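Long-range contacts in lysozyme inhibitor LprI-like N-terminal domain-containing protein (Pseudomonas putida, PDB 3GI7), which is of unknown function but, as a secreted relative of the lysozyme inhibitor LprI, may inhibit lysozyme: residues D39-R44 with R108-Q113; Q18-A23 with Y88-N93. One frame throughout, in Å; residues are numbered along the deposited sequence. Where two conformers were deposited one is given.

Three helices make up most of the ordered chain, and both contacts join the same two of them, helix 17-49 and helix 86-111. Interaction 2 pairs residues 18-23 with 88-93 near the start of each helix, and interaction 1 pairs 39-44 with 108-113 further along. The segments therefore alternate along the chain, as they must for two helices running broadly the same way, with helix 55-77 returning between them. The centres of interactions 1 and 2 are about 30 Å apart, on opposite sides of the chain's centre. Their nearest atoms are about 15 Å apart. The pair of helices is thus held at two distant places, interaction 1 beside the second and third subunits, interaction 2 beside the fourth.

Interaction 1. Residues D39-R44 with R108-Q113; sequences DELIER and RSLGSQ
In this three-helix protein, Arg-44 of helix 17-49 reaches across to the C-terminal turn of helix 86-111. The arginine chain is bent at chi3 (82°), which turns NE off the line of an otherwise extended chain. NH2 gives a hydrogen bond of 2.7 Å to OG of Ser-112, with an N-H...O angle of 151° and the oxygen 18° out of the guanidinium plane. NH1 makes a weak bond of 2.9 Å to the carbonyl O of Arg-108, adding to the weak bond this oxygen receives from Gly-111 N. One face of the guanidinium lies over the backbone of Gly-111, whose C is 3.7 Å from CZ of Arg-44. Glycine suits this place because a CB on Gly-111 would lie 2.8 Å from NH1 of Arg-44, too near to be tolerated. Ser-112 OG is also hydrogen-bonded to Arg-108 O of the second subunit, so this hydroxyl joins Arg-44 to the subunit interface. An alanine in place of Arg-44 would probably leave Ser-112 OG without the NH2 bond and open a gap over Gly-111.

In the conformers given, a water can link Glu-40 OE2 to Arg-108 NE, a bridge that is doubtful because both side chains have a second conformer. Beside the polar grip of Arg-44, Leu-41 supplies the apolar filling. It packs on Ile-59 of helix 55-77 as well as on helix 86-111, a place where a branched apolar side chain can touch both other helices. Its CD1 lies 3.9 Å from CB of Leu-110, and the same methyl touches the backbone N of Gly-111 at 3.6 Å.

Interaction 2. Residues Q18-A23 with Y88-N93; sequences QTFACA and YQIAWN
A chi1 of -180° sets CG of Phe-20 anti to the backbone N, and the ring beyond it reaches Gln-89, while Ile-90, extended at chi2 (163°), sends CD1 out to meet the backbone and side chains of helix 17-49. The two helices of this three-helix fold run in roughly the same direction here, the axes of the two short segments 34° apart and 9.0 Å at closest approach. CD1 of Ile-90 meets CG2 of Thr-19 at 3.7 Å, the two side chains crossing at about a right angle. Threonine serves both sides, since its OG1 is hydrogen-bonded to Asp-16 while its methyl faces the isoleucine. CE1 of Phe-20 rests 3.7 Å from CB of Gln-89, so that the aliphatic part of the glutamine lies alongside the ring.

Small Ala-23 allows a close approach, its CB 4.0 Å from CA of Ile-90. Cys-22, on the same helix but outside this contact, forms a disulfide with Cys-22 of the fourth subunit. Asn-93 packs its CB 3.5 Å from the carbonyl O of Ala-23, and its OD1 is hydrogen-bonded to Lys-27. Its ND2 donates to a water at 2.9 Å, which in turn donates to Phe-20 O at 2.8 Å and sits above the ring of Phe-20, towards the rim. A second water gives a hydrogen to Ala-23 O at 2.7 Å and, weakly, another to Asn-93 O.

Interaction 1. Residues D39-R44 with R108-Q113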
ATOM      1  N   ASP A  39       5.322  -5.672 -17.959  1.00 21.13           N
ATOM      2  CA  ASP A  39       6.089  -6.334 -19.008  1.00 21.90           C
ATOM      3  C   ASP A  39       7.257  -7.099 -18.354  1.00 22.54           C
ATOM      4  O   ASP A  39       7.574  -8.218 -18.749  1.00 19.52           O
ATOM      5  CB  ASP A  39       6.650  -5.294 -20.012  1.00 22.21           C
ATOM      6  CG  ASP A  39       5.590  -4.694 -20.943  1.00 21.56           C
ATOM      7  OD1 ASP A  39       4.454  -5.169 -21.025  1.00 29.40           O
ATOM      8  OD2 ASP A  39       5.929  -3.746 -21.649  1.00 31.77           O
ATOM      9  N   GLU A  40       7.882  -6.457 -17.374  1.00 21.73           N
ATOM     10  CA  GLU A  40       8.986  -7.067 -16.657  0.50 23.15           C
ATOM     11  C   GLU A  40       8.525  -8.231 -15.762  1.00 22.02           C
ATOM     12  O   GLU A  40       9.257  -9.216 -15.618  1.00 20.91           O
ATOM     13  CB  GLU A  40       9.783  -6.021 -15.882  0.50 23.81           C
ATOM     14  CG  GLU A  40      10.541  -5.052 -16.792  0.50 30.71           C
ATOM     15  CD  GLU A  40      11.323  -3.982 -16.030  0.50 37.37           C
ATOM     16  OE1 GLU A  40      12.549  -3.860 -16.262  0.50 47.85           O
ATOM     17  OE2 GLU A  40      10.720  -3.270 -15.205  0.50 39.90           O
ATOM     18  N   LEU A  41       7.323  -8.160 -15.199  1.00 19.75           N
ATOM     19  CA  LEU A  41       6.802  -9.282 -14.403  1.00 17.99           C
ATOM     20  C   LEU A  41       6.642 -10.530 -15.286  1.00 18.31           C
ATOM     21  O   LEU A  41       6.990 -11.638 -14.876  1.00 17.63           O
ATOM     22  CB  LEU A  41       5.448  -8.958 -13.773  1.00 19.44           C
ATOM     23  CG  LEU A  41       4.669 -10.132 -13.198  1.00 18.21           C
ATOM     24  CD1 LEU A  41       5.347 -10.756 -11.985  1.00 17.78           C
ATOM     25  CD2 LEU A  41       3.205  -9.693 -12.856  1.00 23.54           C
ATOM     26  N   ILE A  42       6.087 -10.323 -16.468  1.00 19.93           N
ATOM     27  CA  ILE A  42       5.914 -11.411 -17.456  1.00 20.53           C
ATOM     28  C   ILE A  42       7.255 -12.106 -17.719  1.00 20.38           C
ATOM     29  O   ILE A  42       7.347 -13.340 -17.662  1.00 22.91           O
ATOM     30  CB  ILE A  42       5.298 -10.901 -18.738  1.00 19.53           C
ATOM     31  CG1 ILE A  42       3.877 -10.352 -18.504  1.00 21.40           C
ATOM     32  CG2 ILE A  42       5.290 -12.029 -19.867  1.00 23.55           C
ATOM     33  CD1 ILE A  42       2.851 -11.379 -18.129  1.00 25.22           C
ATOM     34  N   GLU A  43       8.293 -11.323 -17.974  1.00 22.31           N
ATOM     35  CA  GLU A  43       9.635 -11.858 -18.218  1.00 20.31           C
ATOM     36  C   GLU A  43      10.189 -12.552 -16.984  1.00 21.03           C
ATOM     37  O   GLU A  43      10.783 -13.596 -17.111  1.00 16.10           O
ATOM     38  CB  GLU A  43      10.613 -10.765 -18.673  1.00 22.61           C
ATOM     39  CG  GLU A  43      10.352 -10.220 -20.043  1.00 30.24           C
ATOM     40  N   ARG A  44      10.002 -11.984 -15.784  1.00 15.64           N
ATOM     41  CA  ARG A  44      10.474 -12.618 -14.554  1.00 18.13           C
ATOM     42  C   ARG A  44       9.755 -13.924 -14.280  1.00 19.03           C
ATOM     43  O   ARG A  44      10.390 -14.888 -13.867  1.00 20.69           O
ATOM     44  CB  ARG A  44      10.360 -11.671 -13.321  1.00 17.49           C
ATOM     45  CG  ARG A  44      11.304 -10.481 -13.475  1.00 26.00           C
ATOM     46  CD  ARG A  44      11.124  -9.471 -12.361  1.00 32.52           C
ATOM     47  NE  ARG A  44      11.842  -9.850 -11.156  1.00 31.82           N
ATOM     48  CZ  ARG A  44      11.597  -9.354  -9.932  1.00 38.52           C
ATOM     49  NH1 ARG A  44      10.593  -8.496  -9.720  1.00 35.03           N
ATOM     50  NH2 ARG A  44      12.352  -9.752  -8.898  1.00 32.10           N
ATOM     51  N   ARG A 108       5.892  -5.684  -9.313  1.00 15.95           N
ATOM     52  CA  ARG A 108       7.306  -5.868  -9.007  0.50 15.26           C
ATOM     53  C   ARG A 108       7.506  -6.884  -7.891  1.00 16.59           C
ATOM     54  O   ARG A 108       8.402  -7.721  -7.966  1.00 16.66           O
ATOM     55  CB  ARG A 108       7.964  -4.558  -8.619  0.50 14.35           C
ATOM     56  CG  ARG A 108       7.952  -3.494  -9.742  0.50 16.99           C
ATOM     57  CD  ARG A 108       8.810  -2.284  -9.418  0.50 20.08           C
ATOM     58  NE  ARG A 108       8.584  -1.229 -10.395  0.50 16.89           N
ATOM     59  CZ  ARG A 108       7.802  -0.168 -10.162  0.50 22.30           C
ATOM     60  NH1 ARG A 108       7.208  -0.012  -8.973  0.50 19.79           N
ATOM     61  NH2 ARG A 108       7.598   0.740 -11.113  0.50 16.66           N
ATOM     62  N   SER A 109       6.675  -6.804  -6.849  1.00 16.29           N
ATOM     63  CA  SER A 109       6.802  -7.700  -5.701  1.00 15.38           C
ATOM     64  C   SER A 109       6.493  -9.163  -6.057  1.00 19.10           C
ATOM     65  O   SER A 109       7.077 -10.055  -5.493  1.00 17.21           O
ATOM     66  CB  SER A 109       5.880  -7.288  -4.531  1.00 15.16           C
ATOM     67  OG  SER A 109       4.568  -7.803  -4.764  1.00 21.94           O
ATOM     68  N   LEU A 110       5.594  -9.370  -6.999  1.00 20.91           N
ATOM     69  CA  LEU A 110       5.201 -10.717  -7.425  0.50 22.45           C
ATOM     70  C   LEU A 110       6.307 -11.437  -8.152  1.00 22.59           C
ATOM     71  O   LEU A 110       6.446 -12.644  -8.009  1.00 24.12           O
ATOM     72  CB  LEU A 110       3.978 -10.686  -8.342  0.50 22.20           C
ATOM     73  CG  LEU A 110       2.655 -10.410  -7.675  0.50 17.73           C
ATOM     74  CD1 LEU A 110       1.564 -10.538  -8.753  0.50 13.46           C
ATOM     75  CD2 LEU A 110       2.338 -11.333  -6.494  0.50 18.75           C
ATOM     76  N   GLY A 111       7.128 -10.718  -8.911  1.00 19.72           N
ATOM     77  CA  GLY A 111       8.172 -11.338  -9.662  1.00 29.97           C
ATOM     78  C   GLY A 111       9.225 -11.875  -8.730  1.00 33.20           C
ATOM     79  O   GLY A 111       9.897 -12.819  -9.080  1.00 26.38           O
ATOM     80  N   SER A 112       9.340 -11.254  -7.542  1.00 35.65           N
ATOM     81  CA  SER A 112      10.328 -11.657  -6.534  1.00 38.30           C
ATOM     82  C   SER A 112       9.858 -12.722  -5.561  1.00 42.77           C
ATOM     83  O   SER A 112      10.603 -13.071  -4.653  1.00 42.33           O
ATOM     84  CB  SER A 112      10.736 -10.444  -5.690  1.00 38.74           C
ATOM     85  OG  SER A 112      11.296  -9.405  -6.486  1.00 35.96           O
ATOM     86  N   GLN A 113       8.616 -13.185  -5.665  1.00 45.33           N
ATOM     87  CA  GLN A 113       8.188 -14.319  -4.831  1.00 47.73           C
ATOM     88  C   GLN A 113       8.914 -15.565  -5.407  1.00 49.39           C
ATOM     89  O   GLN A 113       8.707 -15.922  -6.577  1.00 51.32           O
ATOM     90  CB  GLN A 113       6.646 -14.427  -4.791  1.00 47.45           C
ATOM     91  CG  GLN A 113       5.963 -13.218  -4.047  1.00 43.60           C
ATOM     92  CD  GLN A 113       4.421 -13.150  -4.191  1.00 53.83           C
ATOM     93  OE1 GLN A 113       3.816 -12.127  -3.869  1.00 54.03           O
ATOM     94  NE2 GLN A 113       3.791 -14.227  -4.685  1.00 39.70           N
TER
HETATM   95  O   HOH W   1       9.510  -1.914 -12.866  1.00 42.48           O

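Interaction 2. Residues Q18-A23 with Y88-N93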
ATOM      1  N   GLN A  18      -0.378  24.900 -13.766  1.00 22.32           N
ATOM      2  CA  GLN A  18       0.658  23.895 -13.522  1.00 20.53           C
ATOM      3  C   GLN A  18       0.124  22.696 -12.744  1.00 21.34           C
ATOM      4  O   GLN A  18       0.442  21.551 -13.086  1.00 18.43           O
ATOM      5  CB  GLN A  18       1.882  24.529 -12.846  1.00 23.13           C
ATOM      6  CG  GLN A  18       3.034  23.534 -12.750  1.00 24.61           C
ATOM      7  CD  GLN A  18       4.271  24.098 -12.071  1.00 36.77           C
ATOM      8  OE1 GLN A  18       4.198  25.077 -11.318  1.00 38.43           O
ATOM      9  NE2 GLN A  18       5.408  23.452 -12.303  1.00 32.64           N
ATOM     10  N   THR A  19      -0.739  22.930 -11.757  1.00 19.89           N
ATOM     11  CA  THR A  19      -1.396  21.827 -11.044  1.00 21.50           C
ATOM     12  C   THR A  19      -2.153  20.909 -12.006  1.00 23.50           C
ATOM     13  O   THR A  19      -1.975  19.679 -11.976  1.00 19.71           O
ATOM     14  CB  THR A  19      -2.347  22.347  -9.956  1.00 24.03           C
ATOM     15  OG1 THR A  19      -1.617  23.229  -9.097  1.00 27.93           O
ATOM     16  CG2 THR A  19      -2.982  21.173  -9.151  1.00 22.38           C
ATOM     17  N   PHE A  20      -2.982  21.510 -12.873  1.00 19.23           N
ATOM     18  CA  PHE A  20      -3.717  20.763 -13.860  1.00 19.39           C
ATOM     19  C   PHE A  20      -2.784  19.998 -14.802  1.00 18.55           C
ATOM     20  O   PHE A  20      -2.997  18.805 -15.014  1.00 19.15           O
ATOM     21  CB  PHE A  20      -4.577  21.732 -14.683  1.00 18.35           C
ATOM     22  CG  PHE A  20      -5.393  21.070 -15.733  1.00 18.73           C
ATOM     23  CD1 PHE A  20      -6.598  20.470 -15.409  1.00 18.37           C
ATOM     24  CD2 PHE A  20      -4.991  21.111 -17.064  1.00 21.87           C
ATOM     25  CE1 PHE A  20      -7.360  19.855 -16.370  1.00 20.48           C
ATOM     26  CE2 PHE A  20      -5.754  20.518 -18.035  1.00 23.82           C
ATOM     27  CZ  PHE A  20      -6.944  19.858 -17.674  1.00 20.90           C
ATOM     28  N   ALA A  21      -1.806  20.705 -15.394  1.00 17.83           N
ATOM     29  CA  ALA A  21      -0.924  20.116 -16.421  1.00 17.21           C
ATOM     30  C   ALA A  21      -0.112  18.948 -15.817  1.00 18.52           C
ATOM     31  O   ALA A  21       0.038  17.913 -16.448  1.00 18.16           O
ATOM     32  CB  ALA A  21       0.025  21.167 -17.017  1.00 19.89           C
ATOM     33  N   CYS A  22       0.425  19.145 -14.612  1.00 16.85           N
ATOM     34  CA  CYS A  22       1.269  18.148 -13.977  1.00 18.09           C
ATOM     35  C   CYS A  22       0.484  16.936 -13.489  1.00 19.10           C
ATOM     36  O   CYS A  22       1.012  15.848 -13.494  1.00 18.50           O
ATOM     37  CB  CYS A  22       2.071  18.737 -12.825  1.00 18.88           C
ATOM     38  SG  CYS A  22       3.472  19.769 -13.400  1.00 20.95           S
ATOM     39  N   ALA A  23      -0.758  17.122 -13.072  1.00 19.14           N
ATOM     40  CA  ALA A  23      -1.631  15.985 -12.742  1.00 17.83           C
ATOM     41  C   ALA A  23      -1.836  15.106 -13.983  1.00 19.26           C
ATOM     42  O   ALA A  23      -1.724  13.884 -13.886  1.00 19.16           O
ATOM     43  CB  ALA A  23      -3.000  16.468 -12.145  1.00 17.98           C
ATOM     44  N   TYR A  88     -12.027  18.109 -10.794  1.00 21.36           N
ATOM     45  CA  TYR A  88     -12.336  16.734 -11.106  1.00 19.64           C
ATOM     46  C   TYR A  88     -11.217  16.082 -11.896  1.00 18.62           C
ATOM     47  O   TYR A  88     -10.794  14.950 -11.588  1.00 19.31           O
ATOM     48  CB  TYR A  88     -13.606  16.636 -11.886  1.00 19.97           C
ATOM     49  CG  TYR A  88     -13.980  15.235 -12.324  1.00 19.29           C
ATOM     50  CD1 TYR A  88     -13.458  14.689 -13.495  1.00 18.45           C
ATOM     51  CD2 TYR A  88     -14.896  14.478 -11.592  1.00 23.35           C
ATOM     52  CE1 TYR A  88     -13.831  13.433 -13.932  1.00 20.12           C
ATOM     53  CE2 TYR A  88     -15.275  13.188 -12.011  1.00 20.62           C
ATOM     54  CZ  TYR A  88     -14.722  12.689 -13.176  1.00 25.20           C
ATOM     55  OH  TYR A  88     -15.103  11.492 -13.636  1.00 24.72           O
ATOM     56  N   GLN A  89     -10.736  16.771 -12.912  1.00 16.34           N
ATOM     57  CA  GLN A  89      -9.641  16.198 -13.711  1.00 18.44           C
ATOM     58  C   GLN A  89      -8.361  15.968 -12.890  1.00 20.16           C
ATOM     59  O   GLN A  89      -7.709  14.922 -13.031  1.00 20.38           O
ATOM     60  CB  GLN A  89      -9.304  17.088 -14.883  1.00 20.52           C
ATOM     61  CG  GLN A  89     -10.355  17.244 -15.908  1.00 23.73           C
ATOM     62  CD  GLN A  89     -10.865  15.957 -16.381  1.00 27.76           C
ATOM     63  OE1 GLN A  89     -12.067  15.645 -16.242  1.00 33.00           O
ATOM     64  NE2 GLN A  89      -9.992  15.198 -16.995  1.00 32.27           N
ATOM     65  N   ILE A  90      -7.997  16.937 -12.054  1.00 17.30           N
ATOM     66  CA  ILE A  90      -6.833  16.812 -11.178  1.00 18.41           C
ATOM     67  C   ILE A  90      -7.034  15.625 -10.210  1.00 20.76           C
ATOM     68  O   ILE A  90      -6.111  14.820  -9.994  1.00 18.46           O
ATOM     69  CB  ILE A  90      -6.570  18.131 -10.418  1.00 19.72           C
ATOM     70  CG1 ILE A  90      -6.104  19.237 -11.392  1.00 19.51           C
ATOM     71  CG2 ILE A  90      -5.624  17.894  -9.230  1.00 19.11           C
ATOM     72  CD1 ILE A  90      -6.220  20.636 -10.844  1.00 18.65           C
ATOM     73  N   ALA A  91      -8.216  15.533  -9.597  1.00 17.65           N
ATOM     74  CA  ALA A  91      -8.511  14.447  -8.658  1.00 20.14           C
ATOM     75  C   ALA A  91      -8.490  13.069  -9.343  1.00 18.50           C
ATOM     76  O   ALA A  91      -7.909  12.089  -8.781  1.00 19.10           O
ATOM     77  CB  ALA A  91      -9.858  14.673  -7.958  1.00 19.10           C
ATOM     78  N   TRP A  92      -9.104  13.011 -10.516  1.00 17.49           N
ATOM     79  CA  TRP A  92      -9.184  11.801 -11.308  1.00 18.88           C
ATOM     80  C   TRP A  92      -7.792  11.352 -11.692  1.00 18.34           C
ATOM     81  O   TRP A  92      -7.396  10.209 -11.410  1.00 15.96           O
ATOM     82  CB  TRP A  92     -10.036  11.983 -12.565  1.00 17.79           C
ATOM     83  CG  TRP A  92     -10.137  10.752 -13.340  1.00 17.06           C
ATOM     84  CD1 TRP A  92      -9.285  10.338 -14.326  1.00 20.27           C
ATOM     85  CD2 TRP A  92     -11.154   9.740 -13.234  1.00 16.51           C
ATOM     86  NE1 TRP A  92      -9.692   9.108 -14.806  1.00 21.40           N
ATOM     87  CE2 TRP A  92     -10.830   8.725 -14.157  1.00 20.50           C
ATOM     88  CE3 TRP A  92     -12.284   9.583 -12.424  1.00 23.54           C
ATOM     89  CZ2 TRP A  92     -11.598   7.579 -14.302  1.00 24.34           C
ATOM     90  CZ3 TRP A  92     -13.057   8.445 -12.575  1.00 29.82           C
ATOM     91  CH2 TRP A  92     -12.706   7.456 -13.506  1.00 29.52           C
ATOM     92  N   ASN A  93      -7.031  12.270 -12.271  1.00 18.69           N
ATOM     93  CA  ASN A  93      -5.670  11.985 -12.701  1.00 16.16           C
ATOM     94  C   ASN A  93      -4.734  11.591 -11.554  1.00 18.17           C
ATOM     95  O   ASN A  93      -3.914  10.665 -11.731  1.00 17.47           O
ATOM     96  CB  ASN A  93      -5.110  13.144 -13.536  1.00 18.34           C
ATOM     97  CG  ASN A  93      -5.714  13.221 -14.887  1.00 21.75           C
ATOM     98  OD1 ASN A  93      -6.227  12.229 -15.390  1.00 22.44           O
ATOM     99  ND2 ASN A  93      -5.644  14.401 -15.524  1.00 19.04           N
TER
HETATM  100  O   HOH W   2      -5.325  17.199 -14.962  1.00 21.31           O
HETATM  101  O   HOH W   3      -1.445  12.563 -11.603  1.00 31.25           O